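Local coordinates for protein transcriptional activator of comK gene (Bacillus halodurans, PDB 2HQB) that probably acts as a membrane-attached lipoprotein that activates the comK gene and is built like the substrate-binding proteins of ABC transporters, at residues Asp279-Ser282 with Thr283-Thr287; Ser267-Pro270 with Asp271-Glu275. All coordinates share one frame; numbering follows the deposited sequence.

How the contacts relate
Helix 271-286 is met at its start by contact 2 and in its last turns by contact 1, and it illustrates how one helix can be held differently at its two ends. In contact 2 the loop after strand 260-262 runs into the first turns; the centre of contact 1 lies about 18 Å further along. Both are surface contacts, each with one buried residue among those that touch, and both turn apolar side chains toward helix 110-122. Their chemistry differs with position. Contact 1 rests on regular backbone hydrogen bonds, supplemented by a threonine hydroxyl, whereas contact 2 relies on valine and proline packing and on an arginine laid back across the preceding loop.

Contact 1: Asp279-Ser282 with Thr283-Thr287; sequences DAIS and TYIQT
Thr283 meets Asp279 through two hydrogen bonds to one acceptor, so that a side chain supplements the backbone pattern of the helix. Thr283 N reaches Asp279 O at 2.8 Å, and Thr283 OG1 gives its proton to the same Asp279 O at 3.0 Å. The two donors come from opposite faces of the carbonyl plane, the hydroxyl lying 37° out of it. With OG1 beside its own backbone N (chi1 -72°), the hydroxyl is turned back toward the preceding turn.

The other backbone hydrogen bonds across these turns follow the i to i+4 rule of an alpha-helix. Tyr284 N points almost straight at Ala280 O, 2.8 Å away with an angle of 175° at the hydrogen, and the series goes on from Ile285 N to Ile281 O and from Gln286 N to Ser282 O. The bend in the Gln286 chain carries its amide back over the last of these carbonyls: Gln286 NE2 stands 3.1 Å from Ser282 O, but at an angle too poor for a hydrogen bond.

Residues 279-286 make up the last turns of helix 271-286, near the C-terminal end of a chain with the two-domain fold of periplasmic binding proteins.

Apolar contact runs along one side of the helix, where Ile281 CG2 touches Ile285 CD1 at 3.8 Å, the two side chains meeting at a slant. Both isoleucines also rest on Phe255, and Ile281 and Ala280 reach Phe115 of helix 110-122. The Tyr284 ring swings clear of the preceding turn to meet Phe290, and its OH is hydrogen-bonded to Asp254 OD2.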
ATOM      1  N   ASP A 279     -13.905 -15.753  -3.647  1.00 75.44           N
ATOM      2  CA  ASP A 279     -14.170 -16.250  -4.997  1.00 79.82           C
ATOM      3  C   ASP A 279     -14.068 -15.140  -6.042  1.00 79.76           C
ATOM      4  O   ASP A 279     -13.525 -15.355  -7.136  1.00 83.19           O
ATOM      5  CB  ASP A 279     -15.545 -16.916  -5.071  1.00 86.85           C
ATOM      6  CG  ASP A 279     -15.599 -18.218  -4.287  1.00 96.03           C
ATOM      7  OD1 ASP A 279     -14.507 -18.773  -4.024  1.00101.27           O
ATOM      8  OD2 ASP A 279     -16.716 -18.686  -3.948  1.00 94.48           O
ATOM      9  N   ALA A 280     -14.577 -13.954  -5.711  1.00 74.68           N
ATOM     10  CA  ALA A 280     -14.497 -12.821  -6.633  1.00 68.87           C
ATOM     11  C   ALA A 280     -13.026 -12.515  -6.899  1.00 67.88           C
ATOM     12  O   ALA A 280     -12.625 -12.248  -8.041  1.00 65.73           O
ATOM     13  CB  ALA A 280     -15.181 -11.605  -6.039  1.00 60.51           C
ATOM     14  N   ILE A 281     -12.223 -12.569  -5.840  1.00 66.42           N
ATOM     15  CA  ILE A 281     -10.804 -12.297  -5.958  1.00 68.33           C
ATOM     16  C   ILE A 281     -10.138 -13.309  -6.896  1.00 70.24           C
ATOM     17  O   ILE A 281      -9.443 -12.937  -7.863  1.00 64.00           O
ATOM     18  CB  ILE A 281     -10.145 -12.277  -4.540  1.00 65.10           C
ATOM     19  CG1 ILE A 281     -10.571 -10.986  -3.832  1.00 57.16           C
ATOM     20  CG2 ILE A 281      -8.612 -12.303  -4.636  1.00 55.32           C
ATOM     21  CD1 ILE A 281     -10.522 -11.065  -2.358  1.00 52.59           C
ATOM     22  N   SER A 282     -10.372 -14.590  -6.625  1.00 75.05           N
ATOM     23  CA  SER A 282      -9.790 -15.656  -7.449  1.00 73.79           C
ATOM     24  C   SER A 282     -10.210 -15.473  -8.896  1.00 67.50           C
ATOM     25  O   SER A 282      -9.408 -15.659  -9.823  1.00 62.79           O
ATOM     26  CB  SER A 282     -10.245 -17.008  -6.929  1.00 70.34           C
ATOM     27  OG  SER A 282     -11.552 -16.887  -6.407  1.00 78.90           O
ATOM     28  N   THR A 283     -11.471 -15.092  -9.077  1.00 62.48           N
ATOM     29  CA  THR A 283     -11.989 -14.864 -10.412  1.00 65.05           C
ATOM     30  C   THR A 283     -11.170 -13.766 -11.065  1.00 69.46           C
ATOM     31  O   THR A 283     -10.569 -13.977 -12.130  1.00 68.13           O
ATOM     32  CB  THR A 283     -13.454 -14.442 -10.365  1.00 64.89           C
ATOM     33  OG1 THR A 283     -14.253 -15.576  -9.993  1.00 71.55           O
ATOM     34  CG2 THR A 283     -13.902 -13.862 -11.724  1.00 50.46           C
ATOM     35  N   TYR A 284     -11.138 -12.605 -10.398  1.00 71.91           N
ATOM     36  CA  TYR A 284     -10.389 -11.437 -10.862  1.00 68.63           C
ATOM     37  C   TYR A 284      -8.914 -11.798 -11.083  1.00 64.57           C
ATOM     38  O   TYR A 284      -8.274 -11.283 -12.005  1.00 64.26           O
ATOM     39  CB  TYR A 284     -10.516 -10.289  -9.851  1.00 69.02           C
ATOM     40  CG  TYR A 284      -9.652  -9.089 -10.174  1.00 68.84           C
ATOM     41  CD1 TYR A 284     -10.115  -8.059 -11.005  1.00 64.42           C
ATOM     42  CD2 TYR A 284      -8.327  -9.029  -9.719  1.00 66.91           C
ATOM     43  CE1 TYR A 284      -9.260  -6.999 -11.384  1.00 60.07           C
ATOM     44  CE2 TYR A 284      -7.475  -7.987 -10.088  1.00 62.74           C
ATOM     45  CZ  TYR A 284      -7.937  -6.977 -10.921  1.00 64.56           C
ATOM     46  OH  TYR A 284      -7.049  -5.977 -11.289  1.00 60.99           O
ATOM     47  N   ILE A 285      -8.360 -12.663 -10.243  1.00 61.10           N
ATOM     48  CA  ILE A 285      -6.981 -13.059 -10.464  1.00 66.63           C
ATOM     49  C   ILE A 285      -6.790 -13.765 -11.827  1.00 77.22           C
ATOM     50  O   ILE A 285      -5.760 -13.561 -12.489  1.00 79.49           O
ATOM     51  CB  ILE A 285      -6.474 -13.984  -9.364  1.00 59.41           C
ATOM     52  CG1 ILE A 285      -6.221 -13.176  -8.106  1.00 49.64           C
ATOM     53  CG2 ILE A 285      -5.174 -14.666  -9.818  1.00 43.45           C
ATOM     54  CD1 ILE A 285      -6.026 -14.013  -6.902  1.00 48.62           C
ATOM     55  N   GLN A 286      -7.764 -14.588 -12.244  1.00 82.33           N
ATOM     56  CA  GLN A 286      -7.673 -15.299 -13.534  1.00 83.80           C
ATOM     57  C   GLN A 286      -8.301 -14.514 -14.683  1.00 82.39           C
ATOM     58  O   GLN A 286      -7.664 -14.294 -15.718  1.00 81.69           O
ATOM     59  CB  GLN A 286      -8.324 -16.684 -13.444  1.00 89.06           C
ATOM     60  CG  GLN A 286      -7.473 -17.716 -12.717  1.00 99.64           C
ATOM     61  CD  GLN A 286      -8.226 -18.403 -11.587  1.00111.27           C
ATOM     62  OE1 GLN A 286      -9.203 -19.114 -11.828  1.00117.50           O
ATOM     63  NE2 GLN A 286      -7.779 -18.187 -10.346  1.00108.98           N
ATOM     64  N   THR A 287      -9.553 -14.101 -14.501  1.00 81.01           N
ATOM     65  CA  THR A 287     -10.267 -13.316 -15.507  1.00 79.43           C
ATOM     66  C   THR A 287      -9.629 -11.951 -15.623  1.00 79.46           C
ATOM     67  O   THR A 287      -8.918 -11.648 -16.582  1.00 80.66           O
ATOM     68  CB  THR A 287     -11.723 -13.084 -15.105  1.00 79.78           C
ATOM     69  OG1 THR A 287     -12.464 -14.293 -15.271  1.00 85.50           O
ATOM     70  CG2 THR A 287     -12.338 -11.991 -15.942  1.00 76.94           C
TER

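Contact 2: Ser267-Pro270 with Asp271-Glu275; sequences SVVP and DEVRE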
ATOM      1  N   SER A 267     -14.032 -12.380  12.880  1.00 77.73           N
ATOM      2  CA  SER A 267     -14.885 -13.484  13.323  1.00 74.00           C
ATOM      3  C   SER A 267     -16.310 -13.053  12.977  1.00 73.86           C
ATOM      4  O   SER A 267     -17.161 -13.854  12.584  1.00 70.09           O
ATOM      5  CB  SER A 267     -14.752 -13.617  14.835  1.00 69.93           C
ATOM      6  OG  SER A 267     -14.946 -12.343  15.461  1.00 58.28           O
ATOM      7  N   VAL A 268     -16.530 -11.753  13.141  1.00 71.95           N
ATOM      8  CA  VAL A 268     -17.792 -11.091  12.891  1.00 68.94           C
ATOM      9  C   VAL A 268     -18.361 -11.342  11.495  1.00 72.68           C
ATOM     10  O   VAL A 268     -19.562 -11.541  11.325  1.00 73.81           O
ATOM     11  CB  VAL A 268     -17.617  -9.583  13.093  1.00 65.97           C
ATOM     12  CG1 VAL A 268     -18.874  -8.868  12.760  1.00 73.27           C
ATOM     13  CG2 VAL A 268     -17.207  -9.296  14.523  1.00 67.64           C
ATOM     14  N   VAL A 269     -17.510 -11.346  10.483  1.00 74.79           N
ATOM     15  CA  VAL A 269     -18.017 -11.543   9.142  1.00 75.99           C
ATOM     16  C   VAL A 269     -18.607 -12.917   8.916  1.00 79.39           C
ATOM     17  O   VAL A 269     -17.981 -13.933   9.191  1.00 82.11           O
ATOM     18  CB  VAL A 269     -16.931 -11.283   8.082  1.00 77.10           C
ATOM     19  CG1 VAL A 269     -17.414 -11.728   6.709  1.00 83.72           C
ATOM     20  CG2 VAL A 269     -16.609  -9.809   8.042  1.00 75.78           C
ATOM     21  N   PRO A 270     -19.847 -12.965   8.431  1.00 80.88           N
ATOM     22  CA  PRO A 270     -20.489 -14.244   8.170  1.00 80.66           C
ATOM     23  C   PRO A 270     -19.616 -15.007   7.196  1.00 79.49           C
ATOM     24  O   PRO A 270     -19.101 -14.443   6.236  1.00 75.99           O
ATOM     25  CB  PRO A 270     -21.816 -13.829   7.560  1.00 84.21           C
ATOM     26  CG  PRO A 270     -22.126 -12.586   8.327  1.00 81.92           C
ATOM     27  CD  PRO A 270     -20.806 -11.862   8.276  1.00 83.89           C
ATOM     28  N   ASP A 271     -19.458 -16.295   7.466  1.00 83.34           N
ATOM     29  CA  ASP A 271     -18.632 -17.188   6.654  1.00 84.38           C
ATOM     30  C   ASP A 271     -19.025 -17.234   5.167  1.00 78.29           C
ATOM     31  O   ASP A 271     -18.271 -17.742   4.349  1.00 73.53           O
ATOM     32  CB  ASP A 271     -18.667 -18.606   7.275  1.00 91.48           C
ATOM     33  CG  ASP A 271     -17.333 -19.366   7.131  1.00 99.53           C
ATOM     34  OD1 ASP A 271     -17.281 -20.337   6.335  1.00 99.48           O
ATOM     35  OD2 ASP A 271     -16.341 -18.999   7.815  1.00101.94           O
ATOM     36  N   GLU A 272     -20.182 -16.691   4.809  1.00 78.60           N
ATOM     37  CA  GLU A 272     -20.603 -16.705   3.405  1.00 83.88           C
ATOM     38  C   GLU A 272     -20.079 -15.482   2.669  1.00 83.46           C
ATOM     39  O   GLU A 272     -19.604 -15.571   1.538  1.00 84.22           O
ATOM     40  CB  GLU A 272     -22.117 -16.721   3.304  1.00 92.55           C
ATOM     41  CG  GLU A 272     -22.738 -15.424   3.737  1.00107.51           C
ATOM     42  CD  GLU A 272     -24.091 -15.637   4.339  1.00120.44           C
ATOM     43  OE1 GLU A 272     -24.918 -16.304   3.674  1.00128.28           O
ATOM     44  OE2 GLU A 272     -24.323 -15.144   5.471  1.00119.31           O
ATOM     45  N   VAL A 273     -20.197 -14.331   3.314  1.00 82.31           N
ATOM     46  CA  VAL A 273     -19.710 -13.087   2.743  1.00 78.27           C
ATOM     47  C   VAL A 273     -18.261 -13.296   2.289  1.00 75.08           C
ATOM     48  O   VAL A 273     -17.873 -12.843   1.214  1.00 73.89           O
ATOM     49  CB  VAL A 273     -19.769 -11.954   3.791  1.00 76.73           C
ATOM     50  CG1 VAL A 273     -19.282 -10.647   3.181  1.00 68.22           C
ATOM     51  CG2 VAL A 273     -21.191 -11.822   4.323  1.00 66.76           C
ATOM     52  N   ARG A 274     -17.472 -13.993   3.107  1.00 72.59           N
ATOM     53  CA  ARG A 274     -16.078 -14.258   2.782  1.00 73.26           C
ATOM     54  C   ARG A 274     -16.052 -14.977   1.464  1.00 77.74           C
ATOM     55  O   ARG A 274     -15.656 -14.402   0.450  1.00 78.10           O
ATOM     56  CB  ARG A 274     -15.402 -15.144   3.839  1.00 72.37           C
ATOM     57  CG  ARG A 274     -15.454 -14.598   5.243  1.00 73.00           C
ATOM     58  CD  ARG A 274     -14.892 -15.553   6.282  1.00 73.61           C
ATOM     59  NE  ARG A 274     -15.033 -14.963   7.616  1.00 83.91           N
ATOM     60  CZ  ARG A 274     -14.414 -15.396   8.711  1.00 83.92           C
ATOM     61  NH1 ARG A 274     -13.599 -16.446   8.641  1.00 82.01           N
ATOM     62  NH2 ARG A 274     -14.594 -14.763   9.871  1.00 68.26           N
ATOM     63  N   GLU A 275     -16.489 -16.240   1.495  1.00 84.11           N
ATOM     64  CA  GLU A 275     -16.531 -17.128   0.322  1.00 82.89           C
ATOM     65  C   GLU A 275     -16.809 -16.353  -0.953  1.00 74.69           C
ATOM     66  O   GLU A 275     -16.108 -16.508  -1.939  1.00 69.82           O
ATOM     67  CB  GLU A 275     -17.617 -18.197   0.498  1.00 95.32           C
ATOM     68  CG  GLU A 275     -17.621 -18.914   1.855  1.00114.68           C
ATOM     69  CD  GLU A 275     -18.885 -19.765   2.078  1.00129.80           C
ATOM     70  OE1 GLU A 275     -20.008 -19.205   1.994  1.00134.22           O
ATOM     71  OE2 GLU A 275     -18.754 -20.988   2.341  1.00131.58           O
TER
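Val269 packs against Val273 and Arg274 where the loop enters helix 271-286. Its CG1 does the touching, 3.8 Å from Val273 CB and 3.8 Å from Arg274 CG; the two valine side chains are nearly perpendicular. Pro270, the N-cap residue, lies beside Val273 with the two side chains aligned, Pro270 CB being 3.9 Å from Val273 CG2. Glu272, its chain bent, brings OE2 to 3.5 Å from the same Pro270 CB.

Arg274 spans more of the loop. Its outstretched chain runs back past Val269, carrying the guanidinium to Ser267, whose CA sits at the edge of that group, 3.7 Å from Arg274 NH2. Val269 O approaches it obliquely, 3.5 Å from Arg274 NE.

The guanidinium is also placed by Asp271 and by the loop before it. Asp271 OD2 lies 3.8 Å from Arg274 NH1, a long salt bridge well out of the guanidinium plane and thus a matter of charge alone, while NH2 makes a weak hydrogen bond to Ser266 O.

The junction joins the loop after strand 260-262 to its helix: Val269 rests on Val119 and Val273 on Ser122, both of helix 110-122, while Val269 and Pro270 also touch Met123.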